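Long-range contacts in acetyl-CoA acetyltransferase (Elizabethkingia anophelis NUHP1, PDB 6BN2), which probably catalyses the reversible, thiolase-type condensation of two acetyl-CoA molecules into acetoacetyl-CoA, working through an acyl-cysteine intermediate: residues K10-V15 / Q108-G113; A54-V59 / V115-A120. All coordinates share one frame; numbering follows the deposited sequence.

Along the chain the four segments alternate: 10-15 and 54-59 come first, then their respective partners 108-113 and 115-120. Contact 1 sets the start of strand 12-24 against the C-terminal end of helix 98-111; contact 2 pairs the approach to strand 59-62 with strand 117-125, which follows that helix directly. With about 11 Å between centres, both reach the same mixed sheet, contact 1 at its middle strand 12-24 and contact 2 nearer one side. A salt bridge from Lys10 NZ to Glu116 OE2 (2.7 Å) joins them, and Val110 packs on Val115 and Ile118. The end of helix 98-111 thus packs between the starts of strands 12-24 and 117-125, away from the active-site cysteines and calcium site.

Contact 1 (K10-V15 / Q108-G113)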
loop_
_atom_site.group_PDB
_atom_site.type_symbol
_atom_site.label_atom_id
_atom_site.label_comp_id
_atom_site.label_asym_id
_atom_site.label_seq_id
_atom_site.Cartn_x
_atom_site.Cartn_y
_atom_site.Cartn_z
ATOM N N LYS A 10 -9.733 22.637 -3.862
ATOM C CA LYS A 10 -9.648 22.334 -5.287
ATOM C C LYS A 10 -10.610 21.220 -5.670
ATOM O O LYS A 10 -10.751 20.225 -4.956
ATOM C CB LYS A 10 -8.236 21.874 -5.660
ATOM C CG LYS A 10 -7.219 22.943 -5.909
ATOM C CD LYS A 10 -5.985 22.308 -6.516
ATOM C CE LYS A 10 -4.843 23.292 -6.584
ATOM N NZ LYS A 10 -3.711 22.735 -7.366
ATOM N N GLU A 11 -11.222 21.358 -6.836
ATOM C CA GLU A 11 -11.995 20.258 -7.384
ATOM C C GLU A 11 -11.072 19.199 -7.977
ATOM O O GLU A 11 -9.943 19.486 -8.391
ATOM C CB GLU A 11 -12.960 20.767 -8.457
ATOM C CG GLU A 11 -14.013 21.723 -7.937
ATOM C CD GLU A 11 -14.768 22.403 -9.064
ATOM O OE1 GLU A 11 -14.119 23.072 -9.898
ATOM O OE2 GLU A 11 -16.005 22.259 -9.121
ATOM N N VAL A 12 -11.559 17.962 -8.010
ATOM C CA VAL A 12 -10.835 16.843 -8.596
ATOM C C VAL A 12 -11.732 16.201 -9.631
ATOM O O VAL A 12 -12.859 15.803 -9.313
ATOM C CB VAL A 12 -10.428 15.799 -7.544
ATOM C CG1 VAL A 12 -9.531 14.728 -8.186
ATOM C CG2 VAL A 12 -9.729 16.499 -6.388
ATOM N N PHE A 13 -11.236 16.096 -10.852
ATOM C CA PHE A 13 -11.999 15.541 -11.959
ATOM C C PHE A 13 -11.394 14.235 -12.437
ATOM O O PHE A 13 -10.183 14.035 -12.372
ATOM C CB PHE A 13 -12.039 16.528 -13.116
ATOM C CG PHE A 13 -12.799 17.762 -12.802
ATOM C CD1 PHE A 13 -14.170 17.814 -13.036
ATOM C CD2 PHE A 13 -12.165 18.862 -12.243
ATOM C CE1 PHE A 13 -14.891 18.954 -12.728
ATOM C CE2 PHE A 13 -12.883 20.003 -11.934
ATOM C CZ PHE A 13 -14.245 20.048 -12.179
ATOM N N ILE A 14 -12.257 13.343 -12.918
ATOM C CA ILE A 14 -11.836 12.100 -13.555
ATOM C C ILE A 14 -11.885 12.349 -15.048
ATOM O O ILE A 14 -12.964 12.616 -15.595
ATOM C CB ILE A 14 -12.746 10.925 -13.164
ATOM C CG1 ILE A 14 -12.670 10.675 -11.654
ATOM C CG2 ILE A 14 -12.337 9.664 -13.934
ATOM C CD1 ILE A 14 -13.812 9.793 -11.147
ATOM N N VAL A 15 -10.727 12.288 -15.709
ATOM C CA VAL A 15 -10.676 12.593 -17.138
ATOM C C VAL A 15 -10.612 11.333 -17.995
ATOM O O VAL A 15 -10.880 11.410 -19.201
ATOM C CB VAL A 15 -9.510 13.553 -17.485
ATOM C CG1 VAL A 15 -9.784 14.954 -16.916
ATOM C CG2 VAL A 15 -8.161 13.021 -17.012
ATOM N N GLN A 108 -6.904 13.191 -2.686
ATOM C CA GLN A 108 -6.354 13.987 -1.598
ATOM C C GLN A 108 -5.044 14.642 -2.002
ATOM O O GLN A 108 -4.761 15.763 -1.576
ATOM C CB GLN A 108 -6.163 13.120 -0.350
ATOM C CG GLN A 108 -7.512 12.696 0.246
ATOM C CD GLN A 108 -7.397 11.675 1.346
ATOM O OE1 GLN A 108 -6.650 10.715 1.238
ATOM N NE2 GLN A 108 -8.128 11.888 2.428
ATOM N N ALA A 109 -4.230 13.958 -2.816
ATOM C CA ALA A 109 -2.995 14.573 -3.312
ATOM C C ALA A 109 -3.292 15.790 -4.186
ATOM O O ALA A 109 -2.551 16.788 -4.148
ATOM C CB ALA A 109 -2.167 13.549 -4.096
ATOM N N VAL A 110 -4.369 15.733 -4.978
ATOM C CA VAL A 110 -4.773 16.903 -5.763
ATOM C C VAL A 110 -5.290 18.012 -4.844
ATOM O O VAL A 110 -4.898 19.180 -4.971
ATOM C CB VAL A 110 -5.828 16.524 -6.824
ATOM C CG1 VAL A 110 -6.298 17.784 -7.608
ATOM C CG2 VAL A 110 -5.269 15.493 -7.807
ATOM N N LYS A 111 -6.179 17.663 -3.907
ATOM C CA LYS A 111 -6.754 18.680 -3.023
ATOM C C LYS A 111 -5.701 19.322 -2.128
ATOM O O LYS A 111 -5.826 20.506 -1.773
ATOM C CB LYS A 111 -7.874 18.062 -2.178
ATOM C CG LYS A 111 -9.085 17.696 -3.001
ATOM C CD LYS A 111 -10.057 16.791 -2.267
ATOM C CE LYS A 111 -10.767 17.491 -1.135
ATOM N NZ LYS A 111 -11.877 16.606 -0.628
ATOM N N ALA A 112 -4.670 18.565 -1.749
ATOM C CA ALA A 112 -3.602 19.079 -0.902
ATOM C C ALA A 112 -2.656 19.994 -1.656
ATOM O O ALA A 112 -1.759 20.571 -1.031
ATOM C CB ALA A 112 -2.815 17.922 -0.281
ATOM N N GLY A 113 -2.825 20.118 -2.968
ATOM C CA GLY A 113 -2.032 21.004 -3.791
ATOM C C GLY A 113 -0.773 20.400 -4.364
ATOM O O GLY A 113 0.006 21.124 -4.997
HETATM O O HOH W 1 -3.189 20.325 -6.740
HETATM O O HOH W 2 -7.355 22.562 -2.409
#
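Val12 sends its CG2 methyl onto the last turn of helix 98-111, where it meets two side chains at once. It lies 3.9 Å from Val110 CG1 and closer to Lys111, with Val12 CG2 at 3.6 Å from Lys111 CG. CG2 is anti to the carbonyl carbon of Val12, which leaves CG1 as the branch anti to the backbone N (chi1 -173°). Val12 and Val110 approach obliquely, whereas the stem of Lys111 runs at about a right angle to Val12. That stem also rests against the main chain before the strand, with Lys111 CG 3.6 Å from Lys10 O. Its amine leads away and is hydrogen-bonded to Tyr286 on strand 281-290.

Lys10 buries the most surface here, and does so with its hydrocarbon chain. Extended beyond CG, it passes the end of the helix so that Lys10 CD sits 3.7 Å from Val110 O. NZ then goes on to a salt bridge with Glu116. A water lies between NZ and Val110 O, though its very short approach to NZ makes that link doubtful. A second water is clearer: it accepts from Lys10 N at 2.8 Å and donates to Lys111 O at 2.6 Å. Behind it the helix closes in a Schellman motif, Gly113 taking positive phi and giving its N-H to Val110 O.

The two backbones are thus joined through water and not directly. Valine methyls and lysine methylenes make the apolar seam, while water, Glu116 and Tyr286 take up the polar groups around it.

Contact 2 (A54-V59 / V115-A120); sequences AEIQDV and VEAIVA
Ile56 and Val119 make the dense part of the contact. Three atoms of the isoleucine gather round one methyl: Ile56 CG2 and CD1 each lie 3.8 Å from Val119 CG2, with CG1 barely farther. The side chains cross at a slant, and helix 34-48 closes over them through Ile42 and Leu46. Val59 stands beside Val119, both pointing the same way, as expected of a parallel bridge pair. The nearly straight bond from Val119 N to Asp58 O (3.1 Å, 173°) fixes their register. On the other face Ile118 CD1 touches Asp58 CB at 3.7 Å, beneath helix 98-111. The carboxylate of Asp58 is held twice: OD1 takes Val59 N on its anti side, and OD2 forms a salt bridge with Lys101 of the second subunit. Asp58 N, by contrast, is buried without a partner.

Toward Gln57 and Glu116 the contact becomes looser and partly exposed, and polar bonds replace close-packed methyls. Gln57 gives its backbone N-H to Ala117 O (2.9 Å), and its side chain, extended beyond CG, reaches past Val115 toward the start of the 115-120 segment. This brings Gln57 OE1 to Glu116 N at 2.7 Å, the donor tilted 34° from the amide carbonyl plane; the same oxygen takes a weak bond from Ala117 N. The side-chain carbonyl thus takes N-H groups at the strand's start, much as a backbone carbonyl might. The carboxylate of Glu116 leads away, toward Ser268 and Lys10.

What results is the opening of a parallel strand pair, 59-62 beside 117-125, two neighbours in the 3-2-4-5-1 strand order of the thiolase fold.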
loop_
_atom_site.group_PDB
_atom_site.type_symbol
_atom_site.label_atom_id
_atom_site.label_comp_id
_atom_site.label_asym_id
_atom_site.label_seq_id
_atom_site.Cartn_x
_atom_site.Cartn_y
_atom_site.Cartn_z
ATOM N N ALA A 54 4.277 12.026 -19.570
ATOM C CA ALA A 54 5.052 12.810 -18.616
ATOM C C ALA A 54 4.199 13.797 -17.827
ATOM O O ALA A 54 4.708 14.415 -16.882
ATOM C CB ALA A 54 6.185 13.553 -19.330
ATOM N N GLU A 55 2.918 13.962 -18.173
ATOM C CA GLU A 55 2.062 14.802 -17.345
ATOM C C GLU A 55 1.693 14.132 -16.024
ATOM O O GLU A 55 1.277 14.830 -15.085
ATOM C CB GLU A 55 0.783 15.153 -18.096
ATOM C CG GLU A 55 0.984 16.061 -19.320
ATOM C CD GLU A 55 1.171 17.528 -18.964
ATOM O OE1 GLU A 55 1.099 17.875 -17.765
ATOM O OE2 GLU A 55 1.367 18.346 -19.892
ATOM N N ILE A 56 1.818 12.805 -15.937
ATOM C CA ILE A 56 1.405 12.063 -14.739
ATOM C C ILE A 56 2.446 12.244 -13.641
ATOM O O ILE A 56 3.631 11.959 -13.844
ATOM C CB ILE A 56 1.206 10.574 -15.065
ATOM C CG1 ILE A 56 0.063 10.395 -16.065
ATOM C CG2 ILE A 56 0.932 9.776 -13.782
ATOM C CD1 ILE A 56 -1.251 11.069 -15.624
ATOM N N GLN A 57 2.010 12.698 -12.458
ATOM C CA GLN A 57 2.965 13.028 -11.393
ATOM C C GLN A 57 3.078 11.964 -10.312
ATOM O O GLN A 57 3.994 12.044 -9.473
ATOM C CB GLN A 57 2.590 14.364 -10.749
ATOM C CG GLN A 57 2.808 15.530 -11.709
ATOM C CD GLN A 57 2.246 16.823 -11.153
ATOM O OE1 GLN A 57 1.096 17.178 -11.417
ATOM N NE2 GLN A 57 3.051 17.523 -10.352
ATOM N N ASP A 58 2.185 10.979 -10.307
ATOM C CA ASP A 58 2.207 9.904 -9.322
ATOM C C ASP A 58 1.267 8.827 -9.842
ATOM O O ASP A 58 0.422 9.079 -10.709
ATOM C CB ASP A 58 1.772 10.391 -7.926
ATOM C CG ASP A 58 2.491 9.659 -6.783
ATOM O OD1 ASP A 58 2.908 8.492 -6.961
ATOM O OD2 ASP A 58 2.600 10.259 -5.687
ATOM N N VAL A 59 1.443 7.625 -9.315
ATOM C CA VAL A 59 0.634 6.462 -9.671
ATOM C C VAL A 59 0.358 5.724 -8.373
ATOM O O VAL A 59 1.307 5.297 -7.702
ATOM C CB VAL A 59 1.362 5.519 -10.642
ATOM C CG1 VAL A 59 0.502 4.261 -10.918
ATOM C CG2 VAL A 59 1.726 6.219 -11.972
ATOM N N VAL A 115 -0.204 17.607 -6.546
ATOM C CA VAL A 115 -0.143 17.145 -7.931
ATOM C C VAL A 115 -1.320 17.722 -8.704
ATOM O O VAL A 115 -2.381 18.012 -8.138
ATOM C CB VAL A 115 -0.163 15.606 -8.050
ATOM C CG1 VAL A 115 1.055 14.979 -7.318
ATOM C CG2 VAL A 115 -1.481 15.062 -7.516
ATOM N N GLU A 116 -1.121 17.871 -10.017
ATOM C CA GLU A 116 -2.169 18.306 -10.935
ATOM C C GLU A 116 -2.725 17.170 -11.780
ATOM O O GLU A 116 -3.826 17.305 -12.320
ATOM C CB GLU A 116 -1.636 19.395 -11.873
ATOM C CG GLU A 116 -1.075 20.612 -11.141
ATOM C CD GLU A 116 -2.155 21.448 -10.498
ATOM O OE1 GLU A 116 -3.080 21.928 -11.220
ATOM O OE2 GLU A 116 -2.075 21.641 -9.270
ATOM N N ALA A 117 -1.993 16.061 -11.908
ATOM C CA ALA A 117 -2.460 14.923 -12.688
ATOM C C ALA A 117 -1.872 13.675 -12.063
ATOM O O ALA A 117 -0.673 13.649 -11.766
ATOM C CB ALA A 117 -2.039 15.019 -14.164
ATOM N N ILE A 118 -2.712 12.658 -11.871
ATOM C CA ILE A 118 -2.312 11.476 -11.117
ATOM C C ILE A 118 -3.121 10.284 -11.616
ATOM O O ILE A 118 -4.290 10.429 -11.997
ATOM C CB ILE A 118 -2.482 11.728 -9.598
ATOM C CG1 ILE A 118 -2.046 10.503 -8.775
ATOM C CG2 ILE A 118 -3.904 12.154 -9.241
ATOM C CD1 ILE A 118 -1.821 10.853 -7.273
ATOM N N VAL A 119 -2.481 9.109 -11.657
ATOM C CA VAL A 119 -3.143 7.854 -12.027
ATOM C C VAL A 119 -3.493 7.107 -10.752
ATOM O O VAL A 119 -2.659 7.002 -9.840
ATOM C CB VAL A 119 -2.239 6.985 -12.918
ATOM C CG1 VAL A 119 -2.769 5.542 -12.995
ATOM C CG2 VAL A 119 -2.084 7.596 -14.325
ATOM N N ALA A 120 -4.719 6.576 -10.683
ATOM C CA ALA A 120 -5.104 5.727 -9.560
ATOM C C ALA A 120 -5.904 4.547 -10.086
ATOM O O ALA A 120 -6.737 4.702 -10.985
ATOM C CB ALA A 120 -5.931 6.500 -8.507
#